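Local coordinates for protein exosome complex component Rrp42 (Pyrococcus abyssi, PDB 2PO1) that probably serves as a non-catalytic subunit of the archaeal exosome, an RNA-degrading complex, and contributes to structuring the active site of its partner Rrp41, at residues V64-S69 / R137-D142; G81-N86 / V112-I117; S120-L125 / K194-V199. One frame throughout, in Å; residues are numbered along the deposited sequence.

Contact 1: V64-S69 / R137-D142; sequences VGIKTS and RVVFID. With nucleotides of chain A.
Lys67 and Phe140 form the middle one of three hydrogen-bonded pairs between 64-69 and 137-142; Gly65 with Asp142 and Ser69 with Val138 flank it. Each pair exchanges two backbone N-H...O bonds, six in all, and the strand axes run antiparallel at 159°, 4.6 Å apart at their closest. Phe140 CB lies 3.5 Å from Lys67 O. With CG anti to the carbonyl carbon (chi1 -59°), CG stays near Lys67 O, and CD1 reaches 3.4 Å from that same oxygen, which sits in the ring plane at the edge. One carbonyl thus accepts the Phe140 N-H and borders its ring. Further out, CE1 comes to 4.1 Å from Ser69 OG. CE2 meets C5' of A6 of chain A at 3.7 Å, while CZ lies 3.9 Å from C8 of that nucleotide's base.

Ile66, Thr68, Val139 and Ile141 occupy the opposite face. Ile66 and Val139 cross at a slant, CG2 of the first 3.7 Å from CG1 of the second, and Ile66 CD1 lies near Ile141 CG1. Thr68 lies alongside Val139, its CG2 3.7 Å from Val139 CG2. A water bridges Thr68 OG1 to Arg137 NH2, weakly on the arginine side; NH1 of this arginine is bonded to Pro170 O. Helix 152-166 packs on Val64 and Ile66. Asp142 and Lys67 instead turn their polar ends to another protein chain, by salt bridge and hydrogen bonds. This is antiparallel pairing within the mixed sheet of an RNase PH-family domain, one face on a helix and the other on RNA and a partner subunit.

Contact 2: G81-N86 / V112-I117; sequences GVMTTN and VIDRGI. With nucleotides of chain A.
Thr85 and Asp114 make the hydrogen bond that joins strand 82-86 to helix 112-117: Thr85 OG1 donates to Asp114 OD1 over 2.8 Å. The hydroxyl meets that oxygen on its anti side, 16° out of the carboxylate plane, as the two side chains cross at a slant. Asp114 OD1 also takes a hydrogen from a water at 2.7 Å, while OD2 is engaged by Arg118 NE in a salt bridge. Both carboxylate oxygens are therefore occupied in a buried setting. An alanine in place of Asp114 would probably leave Thr85 OG1 and Arg118 NE without their carboxylate partner and the water less firmly held.

That water extends the polar network to the RNA. It accepts from Thr85 N at 2.9 Å and is 2.7 Å from O2' of A7 of chain A. The same ribose hydroxyl makes a weak bond to Met83 O, 3.5 Å away, a carbonyl that Arg118 NH2 also binds. Thr84, whose side chain leaves the sheet on the other side, sets OG1 against C4' of the A7 sugar.

In this RNase PH-family domain, strand 82-89, outermost in the chain's mixed sheet, packs against helix 104-118, and the short axes pass 8.4 Å apart at 150°. One side of the strand meets the helix while the RNA lies by the other.

The apolar part is carried by Met83. Its SD packs on Ile117 CG2 at 3.7 Å, the two side chains crossing at about a right angle. The bend at chi3, 99°, places CE by the carboxylate, 3.3 Å from Asp114 OD1, the Met83 and Asp114 side chains passing one another with opposite headings. Leu123 and Leu125 also pack on Met83.

Contact 3: S120-L125 / K194-V199; sequences SKALNL and KIPVPV
The Schellman motif that closes helix 104-118 receives Lys194: its amino group bonds to the carbonyl of Ser120, next to Lys121, whose positive phi of 53° accompanies two bonds back into the last helical turn. Lys194 NZ donates to Ser120 O over 3.0 Å. The C=O...donor angle is 159°, and the nitrogen is tilted 18° from the carbonyl plane. The lysine chain bends at chi3 and chi4, the torsions that place CE and NZ, and it passes close to the acceptor on the way: CD lies 3.2 Å from Ser120 O. A positive charge here would probably be favoured by the carbonyl-rich end of the helix. A water adds a second link, accepting from Lys194 NZ at 2.8 Å and donating to Lys121 O at 2.7 Å.

Van der Waals contacts lie beside this bond. Ala122 CB presses on Pro196 CD at 3.3 Å, tighter than usual for two carbons, and it is 3.4 Å from Lys194 O. That oxygen and Lys194 N are buried without a polar partner in the model. Pro196 CG also lies 3.8 Å from Ser120 OG. The hydroxyl sits between the backbone N and the carbonyl carbon of its own residue, and it is hydrogen-bonded to Gly116 O and Ile117 O in the helix.

The contact therefore joins the turn after helix 104-118 to the chain leading into strand 197-204. Aromatic packing from another protein chain reaches both Ser120 and Lys194. Within the subunit, Ile117 of helix 104-118 touches Ala122, Ile161 of helix 152-166 lies on Pro196, and Ile195, just before that proline, packs on Leu269 of helix 247-275.

How the contacts relate
Contacts 1 and 2 share one sheet, their centres 10 Å apart, and contact 2 is nested in the chain loop that contact 1 closes. Val139 N to Val82 O and Ile141 N to Thr84 O, each 2.7 Å, are probable hydrogen bonds joining them. Both touch the RNA, at consecutive nucleotides A6 and A7 of chain A. Contact 3 stands further back, its nearest atom about 7 Å from the nucleic acid. Its centre is 9 Å from that of contact 2, which it meets through a probable bond from Ala122 N to Ile117 O of 3.0 Å, and 15 Å from that of contact 1, reached by packing of Leu123 on Val139.

Contact 1: V64-S69 / R137-D142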
# COMPACT_ATOMS: atom_id res chain seq x y z
N VAL C 64 10.72 -12.14 20.88
CA VAL C 64 9.40 -12.54 20.42
C VAL C 64 8.43 -12.26 21.50
O VAL C 64 8.69 -12.50 22.71
CB VAL C 64 9.34 -14.07 20.07
CG1 VAL C 64 7.88 -14.55 19.80
CG2 VAL C 64 10.17 -14.29 18.92
N GLY C 65 7.31 -11.67 21.10
CA GLY C 65 6.23 -11.40 22.05
C GLY C 65 5.04 -12.22 21.61
O GLY C 65 4.83 -12.41 20.41
N ILE C 66 4.29 -12.77 22.58
CA ILE C 66 3.05 -13.48 22.30
C ILE C 66 1.96 -12.65 22.83
O ILE C 66 2.00 -12.22 23.97
CB ILE C 66 2.99 -14.87 23.02
CG1 ILE C 66 4.21 -15.74 22.64
CG2 ILE C 66 1.67 -15.54 22.75
CD1 ILE C 66 4.32 -16.17 21.18
N LYS C 67 1.01 -12.29 21.97
CA LYS C 67 -0.18 -11.62 22.46
C LYS C 67 -1.33 -12.42 21.97
O LYS C 67 -1.33 -12.81 20.81
CB LYS C 67 -0.35 -10.25 21.81
CG LYS C 67 0.79 -9.33 21.95
CD LYS C 67 0.76 -8.78 23.31
CE LYS C 67 -0.22 -7.62 23.30
NZ LYS C 67 -0.28 -7.16 24.67
N THR C 68 -2.32 -12.61 22.83
CA THR C 68 -3.49 -13.37 22.48
C THR C 68 -4.74 -12.53 22.65
O THR C 68 -4.78 -11.61 23.46
CB THR C 68 -3.60 -14.55 23.39
OG1 THR C 68 -3.86 -14.06 24.70
CG2 THR C 68 -2.28 -15.29 23.38
N SER C 69 -5.76 -12.78 21.84
CA SER C 69 -7.05 -12.25 22.14
C SER C 69 -8.07 -13.30 21.76
O SER C 69 -7.73 -14.44 21.42
CB SER C 69 -7.27 -10.97 21.34
OG SER C 69 -7.01 -11.29 20.00
N ARG C 137 -9.26 -18.59 20.84
CA ARG C 137 -8.08 -17.84 21.14
C ARG C 137 -7.31 -17.58 19.85
O ARG C 137 -7.19 -18.47 18.97
CB ARG C 137 -7.19 -18.55 22.17
CG ARG C 137 -6.81 -17.53 23.22
CD ARG C 137 -5.97 -18.12 24.26
NE ARG C 137 -6.73 -18.70 25.37
CZ ARG C 137 -7.25 -18.00 26.37
NH1 ARG C 137 -7.83 -18.65 27.35
NH2 ARG C 137 -7.19 -16.67 26.37
N VAL C 138 -6.85 -16.35 19.74
CA VAL C 138 -6.04 -15.89 18.63
C VAL C 138 -4.68 -15.56 19.20
O VAL C 138 -4.56 -14.74 20.11
CB VAL C 138 -6.72 -14.70 17.94
CG1 VAL C 138 -5.88 -14.24 16.73
CG2 VAL C 138 -8.05 -15.15 17.48
N VAL C 139 -3.66 -16.23 18.68
CA VAL C 139 -2.31 -16.08 19.19
C VAL C 139 -1.42 -15.47 18.13
O VAL C 139 -1.22 -16.06 17.05
CB VAL C 139 -1.74 -17.46 19.66
CG1 VAL C 139 -0.28 -17.32 20.11
CG2 VAL C 139 -2.57 -17.99 20.81
N PHE C 140 -0.95 -14.26 18.42
CA PHE C 140 0.05 -13.58 17.60
C PHE C 140 1.48 -13.83 18.10
O PHE C 140 1.85 -13.51 19.25
CB PHE C 140 -0.21 -12.05 17.58
CG PHE C 140 -1.53 -11.68 17.05
CD1 PHE C 140 -2.62 -11.58 17.89
CD2 PHE C 140 -1.70 -11.38 15.70
CE1 PHE C 140 -3.88 -11.20 17.38
CE2 PHE C 140 -2.96 -11.02 15.19
CZ PHE C 140 -4.03 -10.92 16.03
N ILE C 141 2.27 -14.44 17.23
CA ILE C 141 3.65 -14.64 17.49
C ILE C 141 4.33 -13.49 16.75
O ILE C 141 4.35 -13.45 15.52
CB ILE C 141 4.18 -15.95 16.98
CG1 ILE C 141 3.32 -17.09 17.51
CG2 ILE C 141 5.65 -16.06 17.34
CD1 ILE C 141 3.80 -18.44 17.06
N ASP C 142 4.77 -12.50 17.52
CA ASP C 142 5.32 -11.31 16.88
C ASP C 142 6.82 -11.32 17.15
O ASP C 142 7.29 -11.31 18.33
CB ASP C 142 4.63 -10.04 17.35
CG ASP C 142 3.30 -9.85 16.74
OD1 ASP C 142 2.32 -9.77 17.51
OD2 ASP C 142 3.19 -9.87 15.48
P A A 6 -2.42 -7.94 11.53
OP1 A A 6 -1.03 -8.43 11.77
OP2 A A 6 -3.20 -7.41 12.67
O5' A A 6 -3.29 -9.12 10.88
C5' A A 6 -3.64 -10.29 11.63
C4' A A 6 -3.64 -11.57 10.79
O4' A A 6 -4.34 -12.64 11.50
C3' A A 6 -4.31 -11.50 9.42
O3' A A 6 -3.65 -12.45 8.57
C2' A A 6 -5.76 -11.89 9.75
O2' A A 6 -6.42 -12.50 8.65
C1' A A 6 -5.62 -12.86 10.93
N9 A A 6 -6.60 -12.68 12.00
C8 A A 6 -6.43 -11.90 13.11
N7 A A 6 -7.45 -11.91 13.93
C5 A A 6 -8.36 -12.75 13.32
C6 A A 6 -9.67 -13.19 13.68
N6 A A 6 -10.28 -12.80 14.81
N1 A A 6 -10.32 -14.03 12.85
C2 A A 6 -9.71 -14.42 11.73
N3 A A 6 -8.49 -14.08 11.29
C4 A A 6 -7.85 -13.24 12.13
O HOH W 1 -6.84 -13.86 25.29

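Contact 2: G81-N86 / V112-I117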
# COMPACT_ATOMS: atom_id res chain seq x y z
N GLY C 81 -8.21 -22.77 17.29
CA GLY C 81 -7.80 -21.44 17.58
C GLY C 81 -6.91 -20.93 16.46
O GLY C 81 -6.69 -21.61 15.45
N VAL C 82 -6.44 -19.71 16.61
CA VAL C 82 -5.73 -19.06 15.53
C VAL C 82 -4.32 -18.78 15.95
O VAL C 82 -4.03 -18.33 17.10
CB VAL C 82 -6.48 -17.74 14.99
CG1 VAL C 82 -5.57 -16.94 14.03
CG2 VAL C 82 -7.76 -18.09 14.30
N MET C 83 -3.40 -19.08 15.04
CA MET C 83 -2.04 -18.67 15.29
C MET C 83 -1.50 -17.98 14.06
O MET C 83 -1.63 -18.45 12.89
CB MET C 83 -1.20 -19.89 15.66
CG MET C 83 0.24 -19.56 16.03
SD MET C 83 1.16 -21.14 16.08
CE MET C 83 1.97 -21.15 14.49
N THR C 84 -0.80 -16.89 14.31
CA THR C 84 -0.22 -16.15 13.24
C THR C 84 1.16 -15.64 13.63
O THR C 84 1.39 -15.23 14.77
CB THR C 84 -1.21 -15.01 12.80
OG1 THR C 84 -0.66 -14.35 11.68
CG2 THR C 84 -1.40 -14.02 13.89
N THR C 85 2.10 -15.75 12.68
CA THR C 85 3.49 -15.46 12.91
C THR C 85 3.93 -14.38 12.01
O THR C 85 3.65 -14.41 10.78
CB THR C 85 4.29 -16.76 12.64
OG1 THR C 85 3.68 -17.80 13.39
CG2 THR C 85 5.73 -16.64 13.07
N ASN C 86 4.50 -13.34 12.62
CA ASN C 86 5.04 -12.23 11.87
C ASN C 86 6.41 -11.97 12.33
O ASN C 86 6.69 -11.97 13.54
CB ASN C 86 4.21 -10.94 12.01
CG ASN C 86 4.67 -9.86 11.07
OD1 ASN C 86 5.18 -8.79 11.50
ND2 ASN C 86 4.46 -10.08 9.78
N VAL C 112 8.44 -20.35 7.83
CA VAL C 112 9.13 -21.59 8.15
C VAL C 112 8.99 -21.84 9.65
O VAL C 112 8.87 -22.96 10.06
CB VAL C 112 10.60 -21.47 7.84
CG1 VAL C 112 11.39 -22.59 8.45
CG2 VAL C 112 10.81 -21.34 6.35
N ILE C 113 9.02 -20.78 10.45
CA ILE C 113 8.96 -20.94 11.88
C ILE C 113 7.51 -21.27 12.22
O ILE C 113 7.23 -22.07 13.10
CB ILE C 113 9.42 -19.61 12.63
CG1 ILE C 113 10.93 -19.40 12.55
CG2 ILE C 113 9.08 -19.66 14.12
CD1 ILE C 113 11.77 -20.73 12.72
N ASP C 114 6.57 -20.64 11.54
CA ASP C 114 5.19 -20.93 11.79
C ASP C 114 4.96 -22.40 11.49
O ASP C 114 4.27 -23.08 12.24
CB ASP C 114 4.36 -20.10 10.83
CG ASP C 114 2.89 -20.31 11.03
OD1 ASP C 114 2.25 -19.44 11.67
OD2 ASP C 114 2.39 -21.31 10.48
N ARG C 115 5.51 -22.85 10.37
CA ARG C 115 5.27 -24.21 9.94
C ARG C 115 5.78 -25.15 10.97
O ARG C 115 5.09 -26.13 11.28
CB ARG C 115 5.89 -24.50 8.60
CG ARG C 115 5.07 -23.82 7.55
CD ARG C 115 5.30 -24.48 6.24
NE ARG C 115 6.68 -24.37 5.81
CZ ARG C 115 7.13 -23.40 5.02
NH1 ARG C 115 8.39 -23.41 4.66
NH2 ARG C 115 6.33 -22.41 4.59
N GLY C 116 6.94 -24.84 11.52
CA GLY C 116 7.59 -25.73 12.53
C GLY C 116 6.66 -25.94 13.70
O GLY C 116 6.60 -27.02 14.27
N ILE C 117 5.94 -24.90 14.08
CA ILE C 117 5.06 -24.93 15.24
C ILE C 117 3.75 -25.49 14.78
O ILE C 117 3.27 -26.44 15.33
CB ILE C 117 4.94 -23.52 15.90
CG1 ILE C 117 6.32 -23.13 16.43
CG2 ILE C 117 3.87 -23.52 17.01
CD1 ILE C 117 6.55 -21.61 16.64
P A A 7 -3.35 -12.28 6.99
OP1 A A 7 -2.41 -11.15 6.73
OP2 A A 7 -4.66 -12.35 6.30
O5' A A 7 -2.43 -13.60 6.74
C5' A A 7 -1.40 -13.93 7.72
C4' A A 7 -1.54 -15.28 8.43
O4' A A 7 -2.82 -15.50 9.10
C3' A A 7 -1.40 -16.51 7.52
O3' A A 7 -0.05 -16.72 7.20
C2' A A 7 -1.94 -17.60 8.45
O2' A A 7 -1.05 -17.94 9.50
C1' A A 7 -3.17 -16.88 9.00
N9 A A 7 -4.38 -17.12 8.17
C8 A A 7 -5.03 -16.22 7.37
N7 A A 7 -6.08 -16.71 6.75
C5 A A 7 -6.12 -18.04 7.16
C6 A A 7 -7.01 -19.10 6.88
N6 A A 7 -8.06 -18.97 6.06
N1 A A 7 -6.78 -20.31 7.45
C2 A A 7 -5.73 -20.43 8.28
N3 A A 7 -4.83 -19.51 8.64
C4 A A 7 -5.08 -18.31 8.04
O HOH W 2 1.39 -17.30 10.34

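Contact 3: S120-L125 / K194-V199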
# COMPACT_ATOMS: atom_id res chain seq x y z
N SER C 120 3.78 -29.26 13.71
CA SER C 120 4.06 -30.21 14.76
C SER C 120 2.91 -30.15 15.79
O SER C 120 2.97 -30.85 16.77
CB SER C 120 5.33 -29.87 15.48
OG SER C 120 5.16 -28.57 16.01
N LYS C 121 1.95 -29.24 15.58
CA LYS C 121 0.91 -28.95 16.56
C LYS C 121 1.50 -28.59 17.92
O LYS C 121 0.93 -28.90 18.96
CB LYS C 121 -0.02 -30.12 16.63
CG LYS C 121 -0.81 -30.29 15.35
CD LYS C 121 -2.03 -31.14 15.69
CE LYS C 121 -3.14 -30.96 14.68
NZ LYS C 121 -3.08 -32.05 13.65
N ALA C 122 2.65 -27.93 17.88
CA ALA C 122 3.31 -27.53 19.11
C ALA C 122 2.43 -26.59 19.87
O ALA C 122 2.41 -26.62 21.07
CB ALA C 122 4.68 -26.89 18.82
N LEU C 123 1.69 -25.74 19.16
CA LEU C 123 0.63 -24.98 19.79
C LEU C 123 -0.59 -25.72 19.36
O LEU C 123 -0.94 -25.70 18.16
CB LEU C 123 0.50 -23.59 19.25
CG LEU C 123 0.07 -22.41 20.13
CD1 LEU C 123 -0.60 -21.36 19.28
CD2 LEU C 123 -0.69 -22.78 21.29
N ASN C 124 -1.25 -26.37 20.30
CA ASN C 124 -2.40 -27.13 19.92
C ASN C 124 -3.65 -26.24 19.74
O ASN C 124 -4.29 -25.87 20.72
CB ASN C 124 -2.63 -28.19 20.97
CG ASN C 124 -3.57 -29.21 20.51
OD1 ASN C 124 -4.40 -28.95 19.64
ND2 ASN C 124 -3.42 -30.42 21.02
N LEU C 125 -3.99 -25.92 18.50
CA LEU C 125 -5.04 -24.98 18.19
C LEU C 125 -6.41 -25.48 18.56
O LEU C 125 -7.37 -24.70 18.70
CB LEU C 125 -5.05 -24.61 16.69
CG LEU C 125 -3.74 -24.07 16.13
CD1 LEU C 125 -3.92 -23.69 14.69
CD2 LEU C 125 -3.22 -22.87 16.94
N LYS C 194 4.60 -29.49 22.12
CA LYS C 194 5.83 -29.98 21.54
C LYS C 194 6.79 -28.82 21.56
O LYS C 194 6.36 -27.66 21.72
CB LYS C 194 5.56 -30.52 20.14
CG LYS C 194 5.34 -32.03 20.16
CD LYS C 194 4.57 -32.48 18.96
CE LYS C 194 3.52 -33.54 19.36
NZ LYS C 194 2.22 -32.99 18.74
N ILE C 195 8.08 -29.10 21.44
CA ILE C 195 9.06 -28.02 21.40
C ILE C 195 9.94 -28.06 20.14
O ILE C 195 11.11 -28.36 20.24
CB ILE C 195 9.91 -27.90 22.71
CG1 ILE C 195 9.00 -27.74 23.90
CG2 ILE C 195 10.86 -26.66 22.66
CD1 ILE C 195 9.63 -28.27 25.16
N PRO C 196 9.37 -27.71 18.98
CA PRO C 196 10.13 -27.70 17.75
C PRO C 196 11.19 -26.61 17.81
O PRO C 196 10.93 -25.51 18.33
CB PRO C 196 9.07 -27.35 16.69
CG PRO C 196 8.07 -26.56 17.44
CD PRO C 196 7.99 -27.25 18.75
N VAL C 197 12.38 -26.94 17.31
CA VAL C 197 13.55 -26.08 17.37
C VAL C 197 14.12 -26.14 15.97
O VAL C 197 14.36 -27.24 15.47
CB VAL C 197 14.57 -26.63 18.41
CG1 VAL C 197 15.91 -25.96 18.27
CG2 VAL C 197 14.04 -26.40 19.82
N PRO C 198 14.27 -24.98 15.28
CA PRO C 198 14.93 -25.14 13.98
C PRO C 198 16.40 -25.22 14.22
O PRO C 198 16.95 -24.50 15.09
CB PRO C 198 14.60 -23.85 13.21
CG PRO C 198 13.77 -23.01 14.12
CD PRO C 198 13.92 -23.57 15.54
N VAL C 199 17.05 -26.12 13.49
CA VAL C 199 18.48 -26.06 13.45
C VAL C 199 18.91 -25.79 12.03
O VAL C 199 18.42 -26.43 11.13
CB VAL C 199 19.06 -27.35 14.01
CG1 VAL C 199 20.52 -27.39 13.78
CG2 VAL C 199 18.70 -27.47 15.53
O HOH W 3 0.24 -31.37 19.86